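Local coordinates for protein ACDH-11, isoform b (Caenorhabditis elegans, PDB 4Y9J) that binds flavin-adenine dinucleotide as a four-subunit flavoprotein built on the acyl-CoA dehydrogenase fold, at residues R316-A320 against T399-K403; V227-V231 against L256-R260; L505-A509 against L570-F575; L333-Y337 against E419-G423. All coordinates share one frame; numbering follows the deposited sequence. Where two conformers were deposited one is given.

Interaction 1: residues R316-A320 against T399-K403. With UCC (S-{(3S,5R,9R)-1-[(2R,3S,4R,5R)-5-(6-amino-9H-purin-9-yl)-4-hydroxy-3-(phosphonooxy)tetrahydrofuran-2-yl]-3,5,9-trihydroxy-8,8-dimethyl-3,5-dioxido-10,14-dioxo-2,4,6-trioxa-11,15-diaza-3lambda~5~,5lambda~5~-diphosphaheptadecan-17-yl} undecanethioate), chain F.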
# COMPACT_ATOMS: atom_id res chain seq x y z
N ARG B 316 34.41 -2.92 5.99
CA ARG B 316 34.37 -4.05 6.95
C ARG B 316 34.50 -3.55 8.42
O ARG B 316 33.77 -3.97 9.29
CB ARG B 316 35.42 -5.12 6.55
CG ARG B 316 34.93 -5.82 5.27
CD ARG B 316 35.85 -6.87 4.64
NE ARG B 316 35.28 -7.37 3.41
CZ ARG B 316 35.95 -8.08 2.54
NH1 ARG B 316 37.20 -8.29 2.72
NH2 ARG B 316 35.40 -8.53 1.45
N ILE B 317 35.32 -2.53 8.68
CA ILE B 317 35.35 -1.89 10.04
C ILE B 317 33.98 -1.17 10.40
O ILE B 317 33.45 -1.26 11.52
CB ILE B 317 36.49 -0.91 10.16
CG1 ILE B 317 37.84 -1.67 10.04
CG2 ILE B 317 36.40 -0.08 11.44
CD1 ILE B 317 39.05 -0.84 10.32
N HIS B 318 33.48 -0.39 9.46
CA HIS B 318 32.16 0.23 9.60
C HIS B 318 31.10 -0.86 9.84
O HIS B 318 30.16 -0.65 10.60
CB HIS B 318 31.76 1.00 8.35
CG HIS B 318 32.26 2.41 8.28
ND1 HIS B 318 33.57 2.75 8.02
CD2 HIS B 318 31.59 3.57 8.35
CE1 HIS B 318 33.69 4.06 7.95
NE2 HIS B 318 32.50 4.57 8.16
N ASN B 319 31.21 -1.98 9.15
CA ASN B 319 30.20 -3.03 9.32
C ASN B 319 30.28 -3.59 10.75
O ASN B 319 29.27 -3.87 11.36
CB ASN B 319 30.39 -4.14 8.30
CG ASN B 319 29.27 -5.13 8.31
OD1 ASN B 319 28.20 -4.90 7.75
ND2 ASN B 319 29.50 -6.25 8.99
N ALA B 320 31.48 -3.72 11.30
CA ALA B 320 31.62 -4.15 12.67
C ALA B 320 31.03 -3.17 13.67
O ALA B 320 30.46 -3.55 14.69
CB ALA B 320 33.08 -4.43 12.99
N THR B 399 41.00 -6.83 10.66
CA THR B 399 39.91 -6.28 9.96
C THR B 399 38.90 -7.38 9.59
O THR B 399 37.70 -7.27 9.96
CB THR B 399 40.43 -5.49 8.74
OG1 THR B 399 41.04 -4.32 9.24
CG2 THR B 399 39.29 -5.04 7.92
N PRO B 400 39.37 -8.48 8.95
CA PRO B 400 38.36 -9.51 8.66
C PRO B 400 37.88 -10.29 9.89
O PRO B 400 36.70 -10.70 9.93
CB PRO B 400 39.09 -10.44 7.69
CG PRO B 400 40.58 -10.24 7.99
CD PRO B 400 40.64 -8.76 8.26
N VAL B 401 38.78 -10.50 10.86
CA VAL B 401 38.47 -11.23 12.09
C VAL B 401 37.37 -10.46 12.84
O VAL B 401 36.34 -11.02 13.20
CB VAL B 401 39.71 -11.43 12.96
CG1 VAL B 401 39.32 -12.03 14.30
CG2 VAL B 401 40.73 -12.30 12.26
N LEU B 402 37.58 -9.16 13.01
CA LEU B 402 36.56 -8.30 13.64
C LEU B 402 35.19 -8.30 12.96
O LEU B 402 34.15 -8.54 13.59
CB LEU B 402 37.08 -6.89 13.73
CG LEU B 402 36.12 -5.82 14.18
CD1 LEU B 402 35.68 -6.01 15.61
CD2 LEU B 402 36.75 -4.44 14.04
N LYS B 403 35.22 -8.04 11.66
CA LYS B 403 34.00 -8.05 10.90
C LYS B 403 33.27 -9.38 11.04
O LYS B 403 32.05 -9.41 11.33
CB LYS B 403 34.30 -7.72 9.42
CG LYS B 403 33.12 -7.34 8.50
CD LYS B 403 32.05 -8.39 8.32
CE LYS B 403 31.28 -8.19 7.03
NZ LYS B 403 30.14 -9.10 6.84
OA1 UCC F . 28.34 -5.68 0.08
CA1 UCC F . 28.67 -4.52 -0.38
CA2 UCC F . 28.11 -3.15 0.00
CA3 UCC F . 27.34 -2.99 1.27
CA4 UCC F . 27.71 -1.66 2.02
CA5 UCC F . 28.45 -2.01 3.32
CA6 UCC F . 27.98 -1.16 4.45
CA7 UCC F . 28.71 -1.50 5.75
CA8 UCC F . 28.17 -0.39 6.56
CA9 UCC F . 27.66 -0.62 7.88
C10 UCC F . 26.22 -0.39 8.02
C11 UCC F . 25.73 -1.78 8.40
S UCC F . 29.78 -4.24 -1.60
CP1 UCC F . 30.45 -5.85 -2.17
CP2 UCC F . 31.18 -6.65 -1.14
NP1 UCC F . 31.93 -7.78 -1.72
CP3 UCC F . 32.84 -8.37 -0.95
OP1 UCC F . 33.02 -8.12 0.24
CP4 UCC F . 33.76 -9.37 -1.63
CP5 UCC F . 33.75 -10.68 -0.83
NP2 UCC F . 34.80 -11.47 -1.47
CP6 UCC F . 36.10 -11.36 -1.18
OP2 UCC F . 36.54 -10.67 -0.27
CP8 UCC F . 37.00 -12.27 -2.00
OP3 UCC F . 37.96 -12.90 -1.10
CPB UCC F . 37.90 -11.60 -3.01
CP7 UCC F . 38.64 -10.32 -2.62
CP9 UCC F . 36.82 -10.80 -3.86
CPA UCC F . 38.32 -12.51 -4.19
O7 UCC F . 39.13 -11.74 -5.12
P2 UCC F . 40.13 -12.51 -6.14
O21 UCC F . 40.81 -11.50 -7.06
O22 UCC F . 39.37 -13.75 -6.63
O6 UCC F . 41.19 -13.11 -5.06
P1 UCC F . 42.74 -12.80 -4.91
O11 UCC F . 43.54 -13.17 -6.16
O12 UCC F . 43.08 -13.45 -3.61
O5' UCC F . 42.69 -11.14 -4.72
C5' UCC F . 43.36 -10.28 -5.67
C4' UCC F . 44.32 -9.30 -4.98
C3' UCC F . 45.42 -10.04 -4.22
O3' UCC F . 46.53 -9.18 -4.28
P3 UCC F . 47.86 -9.57 -5.03
O33 UCC F . 48.68 -8.31 -4.90
O32 UCC F . 47.44 -9.73 -6.47
O31 UCC F . 48.36 -10.84 -4.28
C2' UCC F . 44.94 -10.13 -2.78
O2' UCC F . 45.97 -10.08 -1.79
O4' UCC F . 43.60 -8.52 -4.00
C1' UCC F . 44.16 -8.81 -2.72
N9 UCC F . 43.12 -8.73 -1.68
C4 UCC F . 43.27 -7.96 -0.60
N3 UCC F . 44.19 -7.08 -0.16
C8 UCC F . 41.97 -9.43 -1.63
N7 UCC F . 41.31 -9.09 -0.51
C5 UCC F . 42.04 -8.18 0.17
C6 UCC F . 41.90 -7.37 1.41
N6 UCC F . 40.78 -7.52 2.17
N1 UCC F . 42.93 -6.55 1.77
C2 UCC F . 44.04 -6.42 1.00
O HOH W 1 30.58 -7.06 11.49
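Two nitrogen-bearing side chains cross in a buried helix pair: CE of Lys403 lies 3.3 Å from ND2 of Asn319, and both residues donate to the carbonyl of Thr442. Lys403 NZ also bonds to the carbonyls of Trp445 and Gly447, an oxygen-rich setting that would be expected to stabilise its charge. The lysine gets there by a bend at chi2 (-61°), with CG resting 3.7 Å from Arg316 CB. One water joins the helices, accepting weakly from Asn319 ND2 and donating to Lys403 O at 2.8 Å. Packing is tight where Ala320 CB meets Leu402 CG at 3.5 Å. The pair belongs to helices 304-338 and 389-419 of the helical C-terminal domain of the acyl-CoA dehydrogenase fold; the short axes approach to 8.6 Å and run in the same general direction, crossing at 28°. In the conformer described, one of two, Arg316 extends from CG to NE and carries its guanidinium away from 399-403 into the ligand pocket. There NH2 donates to UCC OP1 at 2.7 Å and OP2 at 3.0 Å, OP1 lying at the edge in the guanidinium plane. Helix 449-461 covers Arg316 and Lys403 through Leu452, while helix 352-383 packs on Leu402 and helix 524-545 on Val401.

Interaction 2: residues V227-V231 against L256-R260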
# COMPACT_ATOMS: atom_id res chain seq x y z
N VAL B 227 21.82 4.23 -4.21
CA VAL B 227 21.80 4.82 -5.56
C VAL B 227 21.39 6.31 -5.63
O VAL B 227 21.42 6.90 -6.68
CB VAL B 227 20.91 3.98 -6.55
CG1 VAL B 227 21.61 2.75 -7.01
CG2 VAL B 227 19.59 3.63 -5.97
N ASP B 228 21.06 6.90 -4.49
CA ASP B 228 20.98 8.33 -4.32
C ASP B 228 22.43 8.99 -4.18
O ASP B 228 22.51 10.23 -4.04
CB ASP B 228 20.21 8.67 -3.08
CG ASP B 228 20.83 8.07 -1.85
OD1 ASP B 228 21.02 6.83 -1.75
OD2 ASP B 228 21.15 8.83 -0.92
N ALA B 229 23.49 8.18 -4.18
CA ALA B 229 24.86 8.71 -4.02
C ALA B 229 25.32 9.51 -5.26
O ALA B 229 24.65 9.49 -6.31
CB ALA B 229 25.81 7.59 -3.82
N ASP B 230 26.44 10.22 -5.14
CA ASP B 230 26.91 11.06 -6.22
C ASP B 230 27.89 10.37 -7.14
O ASP B 230 27.94 10.70 -8.34
CB ASP B 230 27.51 12.33 -5.61
CG ASP B 230 26.54 12.96 -4.64
OD1 ASP B 230 25.66 13.65 -5.16
OD2 ASP B 230 26.61 12.67 -3.38
N VAL B 231 28.70 9.47 -6.60
CA VAL B 231 29.70 8.72 -7.35
C VAL B 231 29.68 7.27 -6.90
O VAL B 231 29.09 6.91 -5.89
CB VAL B 231 31.13 9.27 -7.17
CG1 VAL B 231 31.27 10.66 -7.74
CG2 VAL B 231 31.55 9.21 -5.71
N LEU B 256 35.93 4.76 -11.57
CA LEU B 256 35.24 5.78 -10.80
C LEU B 256 34.29 6.48 -11.74
O LEU B 256 34.73 6.88 -12.83
CB LEU B 256 36.21 6.84 -10.23
CG LEU B 256 35.58 8.00 -9.43
CD1 LEU B 256 34.95 7.56 -8.13
CD2 LEU B 256 36.63 9.11 -9.18
N LEU B 257 33.03 6.62 -11.33
CA LEU B 257 32.03 7.35 -12.12
C LEU B 257 31.08 8.20 -11.34
O LEU B 257 30.86 7.97 -10.13
CB LEU B 257 31.22 6.43 -13.02
CG LEU B 257 30.18 5.49 -12.43
CD1 LEU B 257 29.12 5.12 -13.45
CD2 LEU B 257 30.77 4.25 -11.94
N LYS B 258 30.54 9.21 -12.04
CA LYS B 258 29.45 10.01 -11.53
C LYS B 258 28.13 9.31 -11.89
O LYS B 258 27.98 8.88 -13.02
CB LYS B 258 29.42 11.42 -12.11
CG LYS B 258 30.31 12.40 -11.38
CD LYS B 258 30.19 13.75 -11.98
CE LYS B 258 28.93 14.51 -11.51
NZ LYS B 258 28.83 14.65 -10.05
N ILE B 259 27.22 9.21 -10.93
CA ILE B 259 25.98 8.45 -11.11
C ILE B 259 25.05 9.27 -12.01
O ILE B 259 24.34 8.72 -12.88
CB ILE B 259 25.38 8.10 -9.75
CG1 ILE B 259 26.33 7.14 -9.02
CG2 ILE B 259 24.00 7.43 -9.88
CD1 ILE B 259 25.85 6.71 -7.63
N ARG B 260 25.06 10.58 -11.85
CA ARG B 260 24.19 11.49 -12.61
C ARG B 260 25.00 12.57 -13.25
O ARG B 260 26.02 12.98 -12.73
CB ARG B 260 23.10 12.12 -11.70
CG ARG B 260 22.14 11.06 -11.15
CD ARG B 260 21.06 11.60 -10.13
NE ARG B 260 20.29 10.45 -9.66
CZ ARG B 260 20.69 9.57 -8.73
NH1 ARG B 260 21.82 9.72 -8.01
NH2 ARG B 260 19.90 8.50 -8.49
O HOH W 2 23.50 11.89 -7.97
O HOH W 3 26.14 12.15 -9.57
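The guanidinium of Arg260 meets the 227-231 loop edge-on, with Val227 O close to its plane and water 2 also at its edge. The grip is end-on and forked onto one atom: NH2 reaches Val227 O at 2.9 Å and NH1 reaches the same oxygen at 3.1 Å, the NH1 bond being the more bent. The chain runs extended from CG to NE, and chi4 of 79° then turns the flat group so that its NH1/NH2 edge meets the carbonyl. Water 2 accepts from NH1 of Arg260 at 2.7 Å and donates to Ala229 O, tying the guanidinium to a second backbone oxygen. These bonds fasten the end of an antiparallel strand pair, 231-238 with 252-258, in the middle, beta-sheet domain of the acyl-CoA dehydrogenase fold. Val231 and Lys258 form a non-hydrogen-bonded pair, their CA atoms 4.4 Å apart. Just beyond it, Ile259 N donates to Asp230 O at 3.1 Å in a nearly straight bond (173°), although the donor stands 43° out of the carbonyl plane. Water 3 gives the same Asp230 oxygen a second donor at 2.6 Å and accepts from Arg260 N. Ile259 CD1 packs 3.9 Å from Ala229 CB.

Interaction 3: residues L505-A509 against L570-F575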
# COMPACT_ATOMS: atom_id res chain seq x y z
N LEU B 505 48.68 -26.19 16.44
CA LEU B 505 47.81 -26.73 15.39
C LEU B 505 48.18 -26.23 14.01
O LEU B 505 48.27 -27.01 13.07
CB LEU B 505 46.34 -26.38 15.68
CG LEU B 505 45.80 -27.18 16.87
CD1 LEU B 505 44.44 -26.70 17.35
CD2 LEU B 505 45.72 -28.66 16.52
N LEU B 506 48.42 -24.93 13.91
CA LEU B 506 48.76 -24.35 12.63
C LEU B 506 50.13 -24.81 12.13
O LEU B 506 50.32 -24.94 10.92
CB LEU B 506 48.68 -22.82 12.69
CG LEU B 506 47.26 -22.33 13.00
CD1 LEU B 506 47.22 -20.82 13.14
CD2 LEU B 506 46.35 -22.77 11.88
N VAL B 507 51.05 -25.05 13.06
CA VAL B 507 52.35 -25.65 12.71
C VAL B 507 52.14 -27.08 12.18
O VAL B 507 52.74 -27.47 11.20
CB VAL B 507 53.37 -25.60 13.90
CG1 VAL B 507 54.61 -26.44 13.62
CG2 VAL B 507 53.79 -24.15 14.16
N LYS B 508 51.28 -27.86 12.81
CA LYS B 508 51.03 -29.21 12.29
C LYS B 508 50.43 -29.19 10.87
O LYS B 508 50.65 -30.12 10.10
CB LYS B 508 50.05 -29.99 13.18
CG LYS B 508 50.57 -30.42 14.54
CD LYS B 508 49.67 -31.48 15.16
CE LYS B 508 49.64 -32.76 14.32
NZ LYS B 508 49.99 -33.94 15.13
N ALA B 509 49.61 -28.17 10.57
CA ALA B 509 48.90 -28.11 9.29
C ALA B 509 49.80 -27.74 8.12
O ALA B 509 49.67 -28.26 7.01
CB ALA B 509 47.73 -27.15 9.39
N LEU B 570 38.89 -25.99 18.44
CA LEU B 570 39.57 -26.43 17.24
C LEU B 570 40.40 -27.66 17.58
O LEU B 570 41.20 -27.64 18.53
CB LEU B 570 40.44 -25.28 16.74
CG LEU B 570 41.28 -25.49 15.49
CD1 LEU B 570 40.43 -25.74 14.25
CD2 LEU B 570 42.20 -24.27 15.29
N ARG B 571 40.19 -28.73 16.83
CA ARG B 571 40.89 -29.95 17.08
C ARG B 571 41.56 -30.40 15.84
O ARG B 571 41.09 -30.14 14.76
CB ARG B 571 39.96 -31.06 17.53
CG ARG B 571 38.95 -30.62 18.56
CD ARG B 571 38.31 -31.79 19.30
NE ARG B 571 37.29 -31.23 20.17
CZ ARG B 571 36.34 -31.92 20.81
NH1 ARG B 571 36.24 -33.21 20.68
NH2 ARG B 571 35.45 -31.25 21.54
N TRP B 572 42.63 -31.13 16.02
CA TRP B 572 43.44 -31.58 14.93
C TRP B 572 42.63 -32.43 13.96
O TRP B 572 42.71 -32.23 12.77
CB TRP B 572 44.70 -32.30 15.44
CG TRP B 572 45.46 -32.87 14.35
CD1 TRP B 572 45.80 -34.16 14.20
CD2 TRP B 572 46.01 -32.18 13.21
NE1 TRP B 572 46.50 -34.34 13.05
CE2 TRP B 572 46.64 -33.14 12.42
CE3 TRP B 572 46.02 -30.85 12.80
CZ2 TRP B 572 47.29 -32.82 11.22
CZ3 TRP B 572 46.67 -30.53 11.59
CH2 TRP B 572 47.27 -31.52 10.82
N GLU B 573 41.82 -33.36 14.47
CA GLU B 573 41.02 -34.19 13.57
C GLU B 573 40.04 -33.45 12.68
O GLU B 573 39.65 -33.96 11.62
CB GLU B 573 40.31 -35.33 14.33
CG GLU B 573 39.32 -34.85 15.35
CD GLU B 573 39.93 -34.62 16.71
OE1 GLU B 573 41.18 -34.46 16.81
OE2 GLU B 573 39.13 -34.56 17.68
N TRP B 574 39.68 -32.21 13.04
CA TRP B 574 38.83 -31.45 12.15
C TRP B 574 39.51 -31.02 10.84
O TRP B 574 38.84 -30.63 9.86
CB TRP B 574 38.17 -30.26 12.88
CG TRP B 574 37.41 -30.68 14.12
CD1 TRP B 574 37.03 -31.93 14.45
CD2 TRP B 574 36.90 -29.82 15.17
NE1 TRP B 574 36.34 -31.94 15.64
CE2 TRP B 574 36.21 -30.66 16.09
CE3 TRP B 574 36.90 -28.42 15.40
CZ2 TRP B 574 35.61 -30.17 17.25
CZ3 TRP B 574 36.28 -27.93 16.56
CH2 TRP B 574 35.65 -28.82 17.47
N PHE B 575 40.83 -31.04 10.84
CA PHE B 575 41.60 -30.69 9.65
C PHE B 575 41.63 -31.83 8.60
O PHE B 575 42.03 -31.62 7.45
CB PHE B 575 43.07 -30.39 10.05
CG PHE B 575 43.27 -29.04 10.76
CD1 PHE B 575 42.91 -28.86 12.08
CD2 PHE B 575 43.93 -27.99 10.11
CE1 PHE B 575 43.14 -27.65 12.73
CE2 PHE B 575 44.15 -26.78 10.76
CZ PHE B 575 43.78 -26.62 12.07
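Lys508 lies across one face of the Trp572 indole, the outermost layer of a contact inside the additional helical region at the C-terminal end, the ACDH-11 C-terminal domain-like part. The geometry is that of a combined CH-pi and cation-pi contact with the five-membered ring: CE of Lys508 stands 3.7 Å from the centroid of that ring in Trp572, 16° off its normal, and NZ stands 4.3 Å away, 19° off. A bend at chi3 lays the end of the lysine over the pyrrole part of the indole, while its CB packs near CZ3 and CH2 of the benzene part. Beneath this layer the contact is apolar. Leu505 splits its two methyls between partners, CD2 lying 3.9 Å from Trp572 CB and CD1 3.9 Å from Leu570 CG. Ala509 CB sits 3.9 Å from Phe575 CE2, one helical turn beyond Leu505. The indole is sent toward helix 486-512 because its CG stands anti to the backbone N (chi1 174°).

The second shell is the short 572-575 turn, whose residues have helical backbone angles. Phe575 N donates to Trp572 O at 2.9 Å, and Trp574 N to Arg571 O, which brings Trp572 and Phe575 to the same side. Arg571 leads elsewhere: its NH1 bonds to Cys563 O of a second subunit. Helix 524-545 adds Ile527, which touches both Leu506 and Leu570. Within the turn, CZ3 of Trp572 stands 3.8 Å above the plane of the Phe575 ring, displaced toward its rim.

Interaction 4: residues L333-Y337 against E419-G423. With FAD (flavin-adenine dinucleotide), chain C.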
# COMPACT_ATOMS: atom_id res chain seq x y z
N LEU B 333 18.40 -0.84 25.58
CA LEU B 333 16.96 -0.78 25.67
C LEU B 333 16.37 -1.85 26.58
O LEU B 333 15.52 -1.54 27.43
CB LEU B 333 16.37 -0.89 24.30
CG LEU B 333 16.64 0.33 23.39
CD1 LEU B 333 16.19 0.01 21.99
CD2 LEU B 333 16.05 1.62 23.92
N ALA B 334 16.93 -3.05 26.50
CA ALA B 334 16.43 -4.16 27.34
C ALA B 334 16.72 -3.88 28.78
O ALA B 334 15.84 -4.06 29.66
CB ALA B 334 17.03 -5.48 26.86
N ARG B 335 17.92 -3.43 29.11
CA ARG B 335 18.14 -3.12 30.48
C ARG B 335 17.26 -1.99 31.08
O ARG B 335 16.81 -2.11 32.22
CB ARG B 335 19.62 -2.90 30.87
CG ARG B 335 20.16 -1.55 30.54
CD ARG B 335 21.65 -1.46 30.86
NE ARG B 335 22.12 -0.10 30.59
CZ ARG B 335 23.29 0.39 30.96
NH1 ARG B 335 24.15 -0.34 31.65
NH2 ARG B 335 23.59 1.65 30.67
N ASP B 336 17.00 -0.94 30.31
CA ASP B 336 16.08 0.05 30.77
C ASP B 336 14.63 -0.49 30.98
O ASP B 336 13.98 -0.17 31.95
CB ASP B 336 16.04 1.20 29.80
CG ASP B 336 15.14 2.27 30.26
OD1 ASP B 336 15.56 3.05 31.07
OD2 ASP B 336 14.01 2.37 29.75
N TYR B 337 14.17 -1.27 30.04
CA TYR B 337 12.85 -1.90 30.15
C TYR B 337 12.75 -2.76 31.39
O TYR B 337 11.70 -2.75 32.05
CB TYR B 337 12.56 -2.70 28.93
CG TYR B 337 11.13 -3.20 28.83
CD1 TYR B 337 10.07 -2.30 28.67
CD2 TYR B 337 10.86 -4.54 28.81
CE1 TYR B 337 8.76 -2.76 28.54
CE2 TYR B 337 9.57 -5.03 28.61
CZ TYR B 337 8.53 -4.15 28.50
OH TYR B 337 7.25 -4.60 28.39
N GLU B 419 13.72 -10.81 22.91
CA GLU B 419 12.96 -11.69 23.78
C GLU B 419 12.85 -11.15 25.21
O GLU B 419 11.89 -11.47 25.87
CB GLU B 419 13.62 -13.09 23.76
CG GLU B 419 12.97 -14.18 24.61
CD GLU B 419 13.65 -15.54 24.39
OE1 GLU B 419 14.20 -15.73 23.27
OE2 GLU B 419 13.70 -16.36 25.34
N CYS B 420 13.78 -10.30 25.66
CA CYS B 420 13.63 -9.65 26.93
C CYS B 420 12.33 -8.83 27.02
O CYS B 420 11.87 -8.52 28.12
CB CYS B 420 14.77 -8.70 27.25
SG CYS B 420 16.39 -9.51 27.37
N PHE B 421 11.82 -8.38 25.89
CA PHE B 421 10.56 -7.61 25.89
C PHE B 421 9.33 -8.50 25.74
O PHE B 421 8.22 -7.99 25.67
CB PHE B 421 10.59 -6.65 24.74
CG PHE B 421 11.71 -5.65 24.84
CD1 PHE B 421 12.95 -5.91 24.31
CD2 PHE B 421 11.48 -4.40 25.39
CE1 PHE B 421 13.97 -5.00 24.41
CE2 PHE B 421 12.49 -3.47 25.46
CZ PHE B 421 13.75 -3.76 24.97
N GLY B 422 9.52 -9.80 25.63
CA GLY B 422 8.39 -10.70 25.39
C GLY B 422 7.73 -10.43 24.07
O GLY B 422 8.39 -10.05 23.08
N GLY B 423 6.39 -10.59 24.02
CA GLY B 423 5.67 -10.32 22.78
C GLY B 423 5.89 -8.95 22.16
O GLY B 423 5.91 -8.81 20.94
PA FAD C . 6.61 -10.40 29.50
O1A FAD C . 6.30 -11.48 30.60
O2A FAD C . 6.27 -8.94 29.86
O5B FAD C . 8.21 -10.28 29.17
C5B FAD C . 8.94 -11.45 28.88
C4B FAD C . 10.31 -11.22 29.46
O4B FAD C . 10.08 -11.23 30.88
C3B FAD C . 11.22 -12.38 29.07
O3B FAD C . 12.63 -12.05 29.11
C2B FAD C . 10.87 -13.40 30.15
O2B FAD C . 11.93 -14.30 30.42
C1B FAD C . 10.78 -12.44 31.33
N9A FAD C . 10.14 -13.08 32.49
C8A FAD C . 8.78 -13.20 32.69
N7A FAD C . 8.58 -13.84 33.91
C5A FAD C . 9.84 -14.10 34.47
C6A FAD C . 10.36 -14.71 35.70
N6A FAD C . 9.43 -15.17 36.56
N1A FAD C . 11.70 -14.77 35.91
C2A FAD C . 12.62 -14.31 35.04
N3A FAD C . 12.21 -13.74 33.88
C4A FAD C . 10.88 -13.61 33.54
N1 FAD C . -1.23 -14.91 23.87
C2 FAD C . -2.46 -15.45 23.98
O2 FAD C . -2.90 -15.67 25.10
N3 FAD C . -3.17 -15.81 22.91
C4 FAD C . -2.78 -15.59 21.67
O4 FAD C . -3.47 -15.86 20.67
C4X FAD C . -1.44 -14.98 21.45
N5 FAD C . -0.95 -14.65 20.22
C5X FAD C . 0.31 -14.14 20.06
C6 FAD C . 0.85 -13.84 18.80
C7 FAD C . 2.15 -13.30 18.71
C7M FAD C . 2.73 -13.02 17.37
C8 FAD C . 2.93 -13.04 19.92
C8M FAD C . 4.34 -12.45 19.84
C9 FAD C . 2.41 -13.32 21.17
C9A FAD C . 1.12 -13.86 21.29
N10 FAD C . 0.57 -14.10 22.51
C10 FAD C . -0.70 -14.66 22.66
C1' FAD C . 1.33 -13.71 23.70
C2' FAD C . 2.46 -14.55 24.22
O2' FAD C . 1.98 -15.79 24.80
C3' FAD C . 3.20 -13.58 25.16
O3' FAD C . 3.95 -12.62 24.41
C4' FAD C . 4.20 -14.40 25.92
O4' FAD C . 3.43 -15.26 26.80
C5' FAD C . 5.17 -13.44 26.63
O5' FAD C . 4.41 -12.67 27.57
P FAD C . 4.52 -11.02 27.52
O1P FAD C . 4.35 -10.58 26.08
O2P FAD C . 3.52 -10.50 28.56
O3P FAD C . 6.06 -10.82 28.00
O HOH W 4 6.80 -7.17 27.90
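Tyr337 and Phe421 form an oblique aromatic pair, their ring planes 32° apart and their centroids 4.9 Å apart. CD2 of Phe421 stands 3.5 Å above the Tyr337 ring, offset toward the rim. With chi1 at -170°, CG of Tyr337 swings away from its own N, which presents one ring face to Phe421. The far end of the Phe421 ring reaches back to the helix backbone, where CZ lies 3.6 Å from Ala334 CA. Beside it, Ala334 CB meets Cys420 CB at 4.0 Å. The tyrosine hydroxyl lies 2.7 Å from water 4, which sits in the ring plane at its edge and also contacts Phe421 O and FAD O2A. The loop thus joins the aromatic pair to the flavin-adenine dinucleotide pocket of the acyl-CoA dehydrogenase fold. A type I turn runs from Glu419 to Gly422, where phi becomes positive (64°) and CA lies 3.5 Å from FAD O3P. Gly423 N then donates to FAD O1P at 2.9 Å. Glu419 turns to Lys408 of a second subunit in a salt bridge. Around the contact, helix 432-439 packs Leu432 on Leu333 and Phe421, and helix 352-383 places His354 and Leu358 against Cys420.

From the N terminus, interaction 2 closes first: a short, helix-free loop of 24 residues within the middle domain's sheet. Interactions 1 and 4 follow in the helical C-terminal domain of the acyl-CoA dehydrogenase fold and both start from helix 304-338. Interaction 1 opens first and closes on helix 389-419, after 4 has opened; 4 then closes on the loop following that helix, so the two cross. Their centres are about 27 Å apart, so helix 304-338 is held at two separate places, one beside UCC and one beside flavin-adenine dinucleotide. Interaction 3 comes last, closing a loop of 60 residues in the further C-terminal region. Its centre lies about 47 Å from that of interaction 2, across the chain's centre.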